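Local coordinates for pyridine synthase TbtD (PDB 5WA3), which probably catalyses the formal aza-[4+2] cycloaddition that builds the central pyridine ring of a thiopeptide macrocycle from a linear peptide precursor, at residues 11-16 / 58-63; 190-195 / 338-343; 231-236 / 244-249. All coordinates share one frame; numbering follows the deposited sequence.

Interaction 1: residues 11-16 / 58-63; sequences WRFRVD and IYVSTT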
loop_
_atom_site.group_PDB
_atom_site.type_symbol
_atom_site.label_atom_id
_atom_site.label_comp_id
_atom_site.label_asym_id
_atom_site.label_seq_id
_atom_site.Cartn_x
_atom_site.Cartn_y
_atom_site.Cartn_z
ATOM N N TRP A 11 3.048 18.948 -4.516
ATOM C CA TRP A 11 4.438 19.260 -4.447
ATOM C C TRP A 11 5.130 17.966 -4.074
ATOM O O TRP A 11 4.590 17.156 -3.300
ATOM C CB TRP A 11 4.666 20.389 -3.426
ATOM C CG TRP A 11 4.040 21.703 -3.901
ATOM C CD1 TRP A 11 2.815 22.195 -3.550
ATOM C CD2 TRP A 11 4.598 22.647 -4.826
ATOM N NE1 TRP A 11 2.581 23.381 -4.193
ATOM C CE2 TRP A 11 3.658 23.675 -4.988
ATOM C CE3 TRP A 11 5.798 22.718 -5.541
ATOM C CZ2 TRP A 11 3.887 24.770 -5.826
ATOM C CZ3 TRP A 11 6.030 23.814 -6.377
ATOM C CH2 TRP A 11 5.081 24.822 -6.504
ATOM N N ARG A 12 6.334 17.778 -4.604
ATOM C CA ARG A 12 6.986 16.495 -4.532
ATOM C C ARG A 12 8.365 16.601 -3.885
ATOM O O ARG A 12 9.202 17.400 -4.318
ATOM C CB ARG A 12 7.064 15.913 -5.953
ATOM C CG ARG A 12 5.692 15.796 -6.666
ATOM C CD ARG A 12 5.726 15.350 -8.136
ATOM N NE ARG A 12 6.748 16.064 -8.896
ATOM C CZ ARG A 12 7.244 15.668 -10.061
ATOM N NH1 ARG A 12 6.789 14.568 -10.664
ATOM N NH2 ARG A 12 8.205 16.391 -10.628
ATOM N N PHE A 13 8.590 15.798 -2.842
ATOM C CA PHE A 13 9.942 15.579 -2.292
ATOM C C PHE A 13 10.467 14.158 -2.357
ATOM O O PHE A 13 9.728 13.206 -2.159
ATOM C CB PHE A 13 9.974 15.971 -0.835
ATOM C CG PHE A 13 9.677 17.393 -0.623
ATOM C CD1 PHE A 13 10.681 18.324 -0.721
ATOM C CD2 PHE A 13 8.379 17.811 -0.390
ATOM C CE1 PHE A 13 10.404 19.661 -0.567
ATOM C CE2 PHE A 13 8.102 19.134 -0.212
ATOM C CZ PHE A 13 9.119 20.064 -0.304
ATOM N N ARG A 14 11.769 14.049 -2.533
ATOM C CA ARG A 14 12.519 12.793 -2.487
ATOM C C ARG A 14 13.375 12.669 -1.197
ATOM O O ARG A 14 14.254 13.515 -0.944
ATOM C CB ARG A 14 13.459 12.802 -3.687
ATOM C CG ARG A 14 14.236 11.542 -3.903
ATOM C CD ARG A 14 15.324 11.731 -4.954
ATOM N NE ARG A 14 16.069 10.482 -4.994
ATOM C CZ ARG A 14 15.757 9.398 -5.701
ATOM N NH1 ARG A 14 14.760 9.394 -6.558
ATOM N NH2 ARG A 14 16.504 8.325 -5.588
ATOM N N VAL A 15 13.153 11.607 -0.426
ATOM C CA VAL A 15 14.046 11.231 0.712
ATOM C C VAL A 15 14.861 9.965 0.449
ATOM O O VAL A 15 14.349 8.886 0.618
ATOM C CB VAL A 15 13.235 10.956 1.990
ATOM C CG1 VAL A 15 14.174 10.892 3.187
ATOM C CG2 VAL A 15 12.133 11.994 2.133
ATOM N N ASP A 16 16.100 10.071 0.015
ATOM C CA ASP A 16 16.937 8.883 -0.116
ATOM C C ASP A 16 17.286 8.176 1.242
ATOM O O ASP A 16 17.733 8.807 2.214
ATOM C CB ASP A 16 18.197 9.249 -0.850
ATOM C CG ASP A 16 17.964 9.463 -2.328
ATOM O OD1 ASP A 16 18.189 8.525 -3.133
ATOM O OD2 ASP A 16 17.538 10.561 -2.704
ATOM N N ILE A 58 7.502 12.007 -1.408
ATOM C CA ILE A 58 6.510 12.709 -0.566
ATOM C C ILE A 58 5.663 13.661 -1.389
ATOM O O ILE A 58 6.206 14.508 -2.107
ATOM C CB ILE A 58 7.139 13.435 0.602
ATOM C CG1 ILE A 58 7.539 12.404 1.667
ATOM C CG2 ILE A 58 6.126 14.396 1.189
ATOM C CD1 ILE A 58 8.474 12.898 2.752
ATOM N N TYR A 59 4.345 13.475 -1.269
ATOM C CA TYR A 59 3.346 14.243 -1.979
ATOM C C TYR A 59 2.581 15.100 -0.951
ATOM O O TYR A 59 2.154 14.614 0.123
ATOM C CB TYR A 59 2.416 13.298 -2.776
ATOM C CG TYR A 59 3.159 12.509 -3.855
ATOM C CD1 TYR A 59 3.529 13.113 -5.047
ATOM C CD2 TYR A 59 3.510 11.151 -3.669
ATOM C CE1 TYR A 59 4.208 12.401 -6.022
ATOM C CE2 TYR A 59 4.175 10.434 -4.644
ATOM C CZ TYR A 59 4.532 11.061 -5.823
ATOM O OH TYR A 59 5.239 10.386 -6.802
ATOM N N VAL A 60 2.429 16.386 -1.261
ATOM C CA VAL A 60 1.706 17.303 -0.351
ATOM C C VAL A 60 1.044 18.473 -1.099
ATOM O O VAL A 60 1.682 19.135 -1.940
ATOM C CB VAL A 60 2.627 17.764 0.813
ATOM C CG1 VAL A 60 4.069 17.899 0.362
ATOM C CG2 VAL A 60 2.149 19.057 1.420
ATOM N N SER A 61 -0.235 18.695 -0.769
ATOM C CA SER A 61 -1.121 19.646 -1.487
ATOM C C SER A 61 -1.226 21.048 -0.811
ATOM O O SER A 61 -1.934 21.208 0.186
ATOM C CB SER A 61 -2.515 19.023 -1.600
ATOM O OG SER A 61 -3.267 19.719 -2.562
ATOM N N THR A 62 -0.471 22.019 -1.317
ATOM C CA THR A 62 -0.518 23.434 -0.858
ATOM C C THR A 62 -0.149 24.394 -1.958
ATOM O O THR A 62 0.050 23.992 -3.112
ATOM C CB THR A 62 0.437 23.799 0.321
ATOM O OG1 THR A 62 1.535 22.877 0.402
ATOM C CG2 THR A 62 -0.375 23.931 1.630
ATOM N N THR A 63 -0.085 25.664 -1.558
ATOM C CA THR A 63 0.353 26.771 -2.384
ATOM C C THR A 63 1.853 26.886 -2.282
ATOM O O THR A 63 2.453 26.296 -1.387
ATOM C CB THR A 63 -0.311 28.044 -1.857
ATOM O OG1 THR A 63 0.108 28.277 -0.498
ATOM C CG2 THR A 63 -1.880 27.893 -1.913
#

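Interaction 2: residues 190-195 / 338-343; sequences SLRSHA and VCHLAA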
loop_
_atom_site.group_PDB
_atom_site.type_symbol
_atom_site.label_atom_id
_atom_site.label_comp_id
_atom_site.label_asym_id
_atom_site.label_seq_id
_atom_site.Cartn_x
_atom_site.Cartn_y
_atom_site.Cartn_z
ATOM N N SER A 190 -11.751 -13.922 -7.329
ATOM C CA SER A 190 -10.855 -12.794 -7.687
ATOM C C SER A 190 -9.548 -12.851 -6.874
ATOM O O SER A 190 -8.494 -12.612 -7.439
ATOM C CB SER A 190 -11.549 -11.449 -7.580
ATOM O OG SER A 190 -12.443 -11.427 -6.480
ATOM N N LEU A 191 -9.581 -13.256 -5.600
ATOM C CA LEU A 191 -8.308 -13.448 -4.892
ATOM C C LEU A 191 -7.461 -14.528 -5.529
ATOM O O LEU A 191 -6.284 -14.286 -5.770
ATOM C CB LEU A 191 -8.477 -13.797 -3.409
ATOM C CG LEU A 191 -9.257 -12.848 -2.523
ATOM C CD1 LEU A 191 -9.009 -13.246 -1.068
ATOM C CD2 LEU A 191 -8.818 -11.417 -2.746
ATOM N N ARG A 192 -8.049 -15.703 -5.817
ATOM C CA ARG A 192 -7.290 -16.787 -6.439
ATOM C C ARG A 192 -6.725 -16.322 -7.747
ATOM O O ARG A 192 -5.541 -16.488 -8.035
ATOM C CB ARG A 192 -8.142 -18.012 -6.726
ATOM C CG ARG A 192 -7.301 -19.252 -7.029
ATOM C CD ARG A 192 -8.192 -20.473 -6.962
ATOM N NE ARG A 192 -8.639 -20.807 -5.619
ATOM C CZ ARG A 192 -7.838 -21.320 -4.691
ATOM N NH1 ARG A 192 -6.554 -21.529 -4.927
ATOM N NH2 ARG A 192 -8.322 -21.608 -3.497
ATOM N N SER A 193 -7.613 -15.721 -8.524
ATOM C CA SER A 193 -7.276 -15.143 -9.766
ATOM C C SER A 193 -6.056 -14.225 -9.657
ATOM O O SER A 193 -5.131 -14.329 -10.491
ATOM C CB SER A 193 -8.491 -14.430 -10.301
ATOM O OG SER A 193 -8.144 -13.799 -11.501
ATOM N N HIS A 194 -6.020 -13.365 -8.629
ATOM C CA HIS A 194 -4.903 -12.428 -8.448
ATOM C C HIS A 194 -3.606 -13.208 -8.182
ATOM O O HIS A 194 -2.603 -12.960 -8.843
ATOM C CB HIS A 194 -5.194 -11.316 -7.387
ATOM C CG HIS A 194 -4.149 -10.228 -7.325
ATOM N ND1 HIS A 194 -4.060 -9.215 -8.264
ATOM C CD2 HIS A 194 -3.137 -10.012 -6.445
ATOM C CE1 HIS A 194 -3.031 -8.436 -7.971
ATOM N NE2 HIS A 194 -2.466 -8.886 -6.864
ATOM N N ALA A 195 -3.606 -14.197 -7.306
ATOM C CA ALA A 195 -2.352 -14.966 -7.097
ATOM C C ALA A 195 -1.964 -15.762 -8.315
ATOM O O ALA A 195 -0.777 -15.913 -8.601
ATOM C CB ALA A 195 -2.473 -15.909 -5.933
ATOM N N VAL A 338 -0.412 -14.127 -0.031
ATOM C CA VAL A 338 -1.482 -13.851 0.915
ATOM C C VAL A 338 -2.837 -14.029 0.229
ATOM O O VAL A 338 -3.727 -14.676 0.780
ATOM C CB VAL A 338 -1.276 -12.458 1.568
ATOM C CG1 VAL A 338 -2.534 -11.970 2.288
ATOM C CG2 VAL A 338 -0.113 -12.568 2.538
ATOM N N CYS A 339 -2.985 -13.462 -0.961
ATOM C CA CYS A 339 -4.167 -13.729 -1.757
ATOM C C CYS A 339 -4.426 -15.266 -1.890
ATOM O O CYS A 339 -5.559 -15.744 -1.718
ATOM C CB CYS A 339 -4.039 -13.068 -3.132
ATOM S SG CYS A 339 -4.032 -11.266 -3.073
ATOM N N HIS A 340 -3.373 -16.033 -2.147
ATOM C CA HIS A 340 -3.516 -17.436 -2.337
ATOM C C HIS A 340 -3.970 -18.123 -1.039
ATOM O O HIS A 340 -4.946 -18.883 -1.057
ATOM C CB HIS A 340 -2.230 -18.029 -2.878
ATOM C CG HIS A 340 -2.358 -19.467 -3.283
ATOM N ND1 HIS A 340 -2.329 -20.504 -2.370
ATOM C CD2 HIS A 340 -2.527 -20.032 -4.499
ATOM C CE1 HIS A 340 -2.472 -21.642 -3.015
ATOM N NE2 HIS A 340 -2.598 -21.380 -4.304
ATOM N N LEU A 341 -3.310 -17.847 0.084
ATOM C CA LEU A 341 -3.775 -18.408 1.370
ATOM C C LEU A 341 -5.175 -17.947 1.736
ATOM O O LEU A 341 -5.912 -18.678 2.381
ATOM C CB LEU A 341 -2.835 -18.084 2.511
ATOM C CG LEU A 341 -1.378 -18.548 2.382
ATOM C CD1 LEU A 341 -0.556 -18.010 3.546
ATOM C CD2 LEU A 341 -1.299 -20.061 2.330
ATOM N N ALA A 342 -5.572 -16.743 1.340
ATOM C CA ALA A 342 -6.936 -16.287 1.681
ATOM C C ALA A 342 -7.898 -17.191 0.958
ATOM O O ALA A 342 -8.787 -17.749 1.563
ATOM C CB ALA A 342 -7.178 -14.830 1.307
ATOM N N ALA A 343 -7.650 -17.379 -0.333
ATOM C CA ALA A 343 -8.459 -18.248 -1.180
ATOM C C ALA A 343 -8.548 -19.695 -0.672
ATOM O O ALA A 343 -9.628 -20.335 -0.728
ATOM C CB ALA A 343 -7.918 -18.220 -2.600
#

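Interaction 3: residues 231-236 / 244-249; sequences ASSAES and PHVREW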
loop_
_atom_site.group_PDB
_atom_site.type_symbol
_atom_site.label_atom_id
_atom_site.label_comp_id
_atom_site.label_asym_id
_atom_site.label_seq_id
_atom_site.Cartn_x
_atom_site.Cartn_y
_atom_site.Cartn_z
ATOM N N ALA A 231 -14.104 -11.913 8.966
ATOM C CA ALA A 231 -15.374 -11.898 8.263
ATOM C C ALA A 231 -16.473 -11.303 9.129
ATOM O O ALA A 231 -17.222 -10.477 8.626
ATOM C CB ALA A 231 -15.756 -13.294 7.769
ATOM N N SER A 232 -16.564 -11.706 10.405
ATOM C CA SER A 232 -17.613 -11.169 11.309
ATOM C C SER A 232 -17.316 -9.709 11.642
ATOM O O SER A 232 -18.187 -8.836 11.481
ATOM C CB SER A 232 -17.809 -11.999 12.596
ATOM O OG SER A 232 -16.599 -12.557 13.082
ATOM N N SER A 233 -16.074 -9.439 12.047
ATOM C CA SER A 233 -15.613 -8.072 12.271
ATOM C C SER A 233 -16.086 -7.100 11.192
ATOM O O SER A 233 -16.493 -5.977 11.507
ATOM C CB SER A 233 -14.093 -8.012 12.365
ATOM O OG SER A 233 -13.617 -8.542 13.593
ATOM N N ALA A 234 -16.073 -7.538 9.938
ATOM C CA ALA A 234 -16.430 -6.668 8.843
ATOM C C ALA A 234 -17.933 -6.544 8.570
ATOM O O ALA A 234 -18.316 -5.931 7.578
ATOM C CB ALA A 234 -15.696 -7.121 7.602
ATOM N N GLU A 235 -18.785 -7.095 9.435
ATOM C CA GLU A 235 -20.244 -7.053 9.219
ATOM C C GLU A 235 -21.040 -6.868 10.533
ATOM O O GLU A 235 -22.201 -7.264 10.616
ATOM C CB GLU A 235 -20.684 -8.341 8.467
ATOM C CG GLU A 235 -20.448 -9.654 9.237
ATOM C CD GLU A 235 -20.703 -10.927 8.434
ATOM O OE1 GLU A 235 -20.536 -12.019 9.019
ATOM O OE2 GLU A 235 -21.058 -10.857 7.234
ATOM N N SER A 236 -20.432 -6.247 11.543
ATOM C CA SER A 236 -20.992 -6.265 12.908
ATOM C C SER A 236 -22.240 -5.360 13.155
ATOM O O SER A 236 -23.132 -5.745 13.931
ATOM C CB SER A 236 -19.888 -5.978 13.956
ATOM O OG SER A 236 -19.067 -7.112 14.208
ATOM N N PRO A 244 -10.328 -4.183 15.831
ATOM C CA PRO A 244 -10.677 -2.828 15.418
ATOM C C PRO A 244 -10.144 -2.407 14.042
ATOM O O PRO A 244 -10.907 -1.760 13.301
ATOM C CB PRO A 244 -10.031 -1.974 16.502
ATOM C CG PRO A 244 -8.788 -2.722 16.854
ATOM C CD PRO A 244 -9.102 -4.185 16.661
ATOM N N HIS A 245 -8.885 -2.758 13.696
ATOM C CA HIS A 245 -8.228 -2.238 12.456
ATOM C C HIS A 245 -8.971 -2.628 11.170
ATOM O O HIS A 245 -9.189 -1.794 10.279
ATOM C CB HIS A 245 -6.696 -2.532 12.367
ATOM C CG HIS A 245 -6.309 -3.984 12.298
ATOM N ND1 HIS A 245 -5.569 -4.596 13.289
ATOM C CD2 HIS A 245 -6.479 -4.919 11.330
ATOM C CE1 HIS A 245 -5.332 -5.852 12.952
ATOM N NE2 HIS A 245 -5.879 -6.075 11.771
ATOM N N VAL A 246 -9.389 -3.888 11.116
ATOM C CA VAL A 246 -10.359 -4.361 10.134
ATOM C C VAL A 246 -11.598 -3.458 10.016
ATOM O O VAL A 246 -11.945 -3.024 8.911
ATOM C CB VAL A 246 -10.786 -5.824 10.427
ATOM C CG1 VAL A 246 -11.304 -6.002 11.861
ATOM C CG2 VAL A 246 -11.831 -6.300 9.423
ATOM N N ARG A 247 -12.237 -3.152 11.144
ATOM C CA ARG A 247 -13.508 -2.431 11.141
ATOM C C ARG A 247 -13.289 -0.958 10.677
ATOM O O ARG A 247 -14.113 -0.399 9.906
ATOM C CB ARG A 247 -14.178 -2.566 12.513
ATOM C CG ARG A 247 -15.671 -2.300 12.505
ATOM C CD ARG A 247 -16.431 -3.045 13.600
ATOM N NE ARG A 247 -17.751 -2.420 13.737
ATOM C CZ ARG A 247 -18.788 -2.585 12.901
ATOM N NH1 ARG A 247 -18.725 -3.389 11.831
ATOM N NH2 ARG A 247 -19.925 -1.934 13.144
ATOM N N GLU A 248 -12.151 -0.367 11.080
ATOM C CA GLU A 248 -11.698 0.955 10.535
ATOM C C GLU A 248 -11.328 0.919 9.045
ATOM O O GLU A 248 -11.688 1.837 8.283
ATOM C CB GLU A 248 -10.510 1.581 11.337
ATOM C CG GLU A 248 -10.868 2.754 12.283
ATOM C CD GLU A 248 -11.271 4.068 11.569
ATOM O OE1 GLU A 248 -10.433 4.664 10.853
ATOM O OE2 GLU A 248 -12.430 4.530 11.736
ATOM N N TRP A 249 -10.606 -0.122 8.625
ATOM C CA TRP A 249 -10.224 -0.234 7.209
ATOM C C TRP A 249 -11.456 -0.265 6.309
ATOM O O TRP A 249 -11.500 0.467 5.294
ATOM C CB TRP A 249 -9.316 -1.436 6.947
ATOM C CG TRP A 249 -8.883 -1.524 5.511
ATOM C CD1 TRP A 249 -9.345 -2.390 4.581
ATOM C CD2 TRP A 249 -7.928 -0.688 4.841
ATOM N NE1 TRP A 249 -8.733 -2.163 3.373
ATOM C CE2 TRP A 249 -7.865 -1.120 3.502
ATOM C CE3 TRP A 249 -7.109 0.360 5.247
ATOM C CZ2 TRP A 249 -7.037 -0.540 2.573
ATOM C CZ3 TRP A 249 -6.274 0.937 4.321
ATOM C CH2 TRP A 249 -6.242 0.491 2.995
#

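Interaction 1: residues 11-16 / 58-63
Trp11 and Val60 form a hydrogen-bonded antiparallel pair, as do Phe13 and Ile58, with Arg12 and Tyr59 between them as a non-hydrogen-bonded pair. The N-H of Trp11 gives to Val60 O (2.9 Å), and Val60 N returns a bond to Trp11 O (3.1 Å). Phe13 N bonds to Ile58 O at 2.8 Å.

Past this ladder the indole of Trp11 adds a side-chain bond. Its NE1 meets Thr62 O at 2.8 Å, with the acceptor in the ring plane but the donor well above the carbonyl plane, 55° out. A chi1 of -67°, with CG beside the backbone N, swings the indole toward the end of the other strand. Tryptophan suits this place because it joins a broad apolar surface to one N-H donor.

On the same face, Phe13 rests its CB against Ile58 CB (4.1 Å), and Val15 CG2 meets Ile58 CD1 (3.8 Å). On the other face Arg12 lays its aliphatic CG near Tyr59 CE1 (3.8 Å), guanidinium and phenol planes being 50° apart; Tyr59 also meets the ring of Tyr45.

The two strands are the central pair of a four-stranded antiparallel sheet, flanked by strands 44-49 and 123-128. Helix 64-85 packs on the Trp11, Phe13 and Thr62 side, and Thr63 N-caps it through a bond to Ala66 N.

Interaction 2: residues 190-195 / 338-343
Cys339, Arg192 and Leu191 bury the most surface where helices 184-199 and 332-350 pack as an antiparallel pair within the helical part of the chain, their segment axes 7.8 Å apart at closest and 144° apart in direction. Small residues allow this closeness: Cys339, Ala342 and Ala343 all point at the opposing helix, and Ala195 answers from the other side.

Leu191 directs one branch, CD1, onto Ala342 CB, an apolar meeting in the buried seam, while Cys339 sets its CB against the backbone oxygen Leu191 O (3.7 Å). The thiol lies beside the backbone N, chi1 -66°, and Cys339 SG approaches the His194 ring obliquely, 4.8 Å from its centroid. A cysteine is slim enough for this position and polarisable enough to sit well by an imidazole. The methyl of Ala195 fits against His340 CB, with Ala195 CB 3.7 Å from it.

Arg192 works at the border. Its chain bends at chi3 (-70°), turning the guanidinium over the neighbouring helix, where NH2 makes a salt bridge with Asp344. His340 lies near the edge of the group, its ring almost perpendicular to it. The methyl carbon Ala343 CB covers one guanidinium face, displaced toward the rim and 3.5 Å from Arg192 NH2.

Interaction 3: residues 231-236 / 244-249
Beside the meeting of Ser233 and Arg247, the carbonyl oxygen of Ser232 is gripped twice: by the backbone N-H of Glu235 at 2.8 Å, and more weakly by the hydroxyl of Ser236, whose OG lies 3.3 Å away. These bonds fold the chain back over the last turn of helix 220-233, and Ala234 is the first residue to leave helical backbone angles. The contact belongs to a helix-loop-helix connection: a short loop joins this helix to helix 244-265, and the end of the first packs against the first turns of the second.

From that second helix Arg247 reaches across to the first. Its CG is anti to the backbone N (chi1 -160°) and the chain stays extended from CG to NE, carrying the guanidinium to the helix end. Arg247 NH1 makes a weak hydrogen bond to Ser233 O, 3.4 Å long with an angle of 153° at the hydrogen; the oxygen lies near the guanidinium plane, at its edge. One face of the same group is covered by Ser236 CB, 3.5 Å from Arg247 NH1 and offset toward the rim. A long side chain suits this place because its methylenes can run past the carbonyl, Arg247 CD being 3.6 Å from Ser233 O.

Deeper in, Val246 CG1 touches Ser233 CB (3.5 Å) and Val246 CG2 approaches Ala234 CB at 4.4 Å. Both small residues let the branched valine come close. The weak bond of Ser233 OG to Ala229 O occupies the hydroxyl, and CB makes the closer approach to Val246 CG1.

The carbonyl oxygens and partial negative charge of the helix C terminus would probably favour a cation such as Arg247 there, although the single weak bond suggests a modest electrostatic tie.

From the N terminus, interaction 1 comes first, closing a loop of 41 residues that holds one helix and the edge strand 44-49; it is complete before either of the others begins. Interaction 2 then opens at helix 184-199 and closes at helix 332-350, with 142 residues between its segments, a loop that includes the unmodelled residues 271-306. Interaction 3 nests within it, with only seven residues between its segments. None cross. Interaction 1 joins the central strands of the sheet, about 34 Å from interaction 2, centre to centre, while interactions 2 and 3 tie together the helical part on the opposite side of the chain's centre.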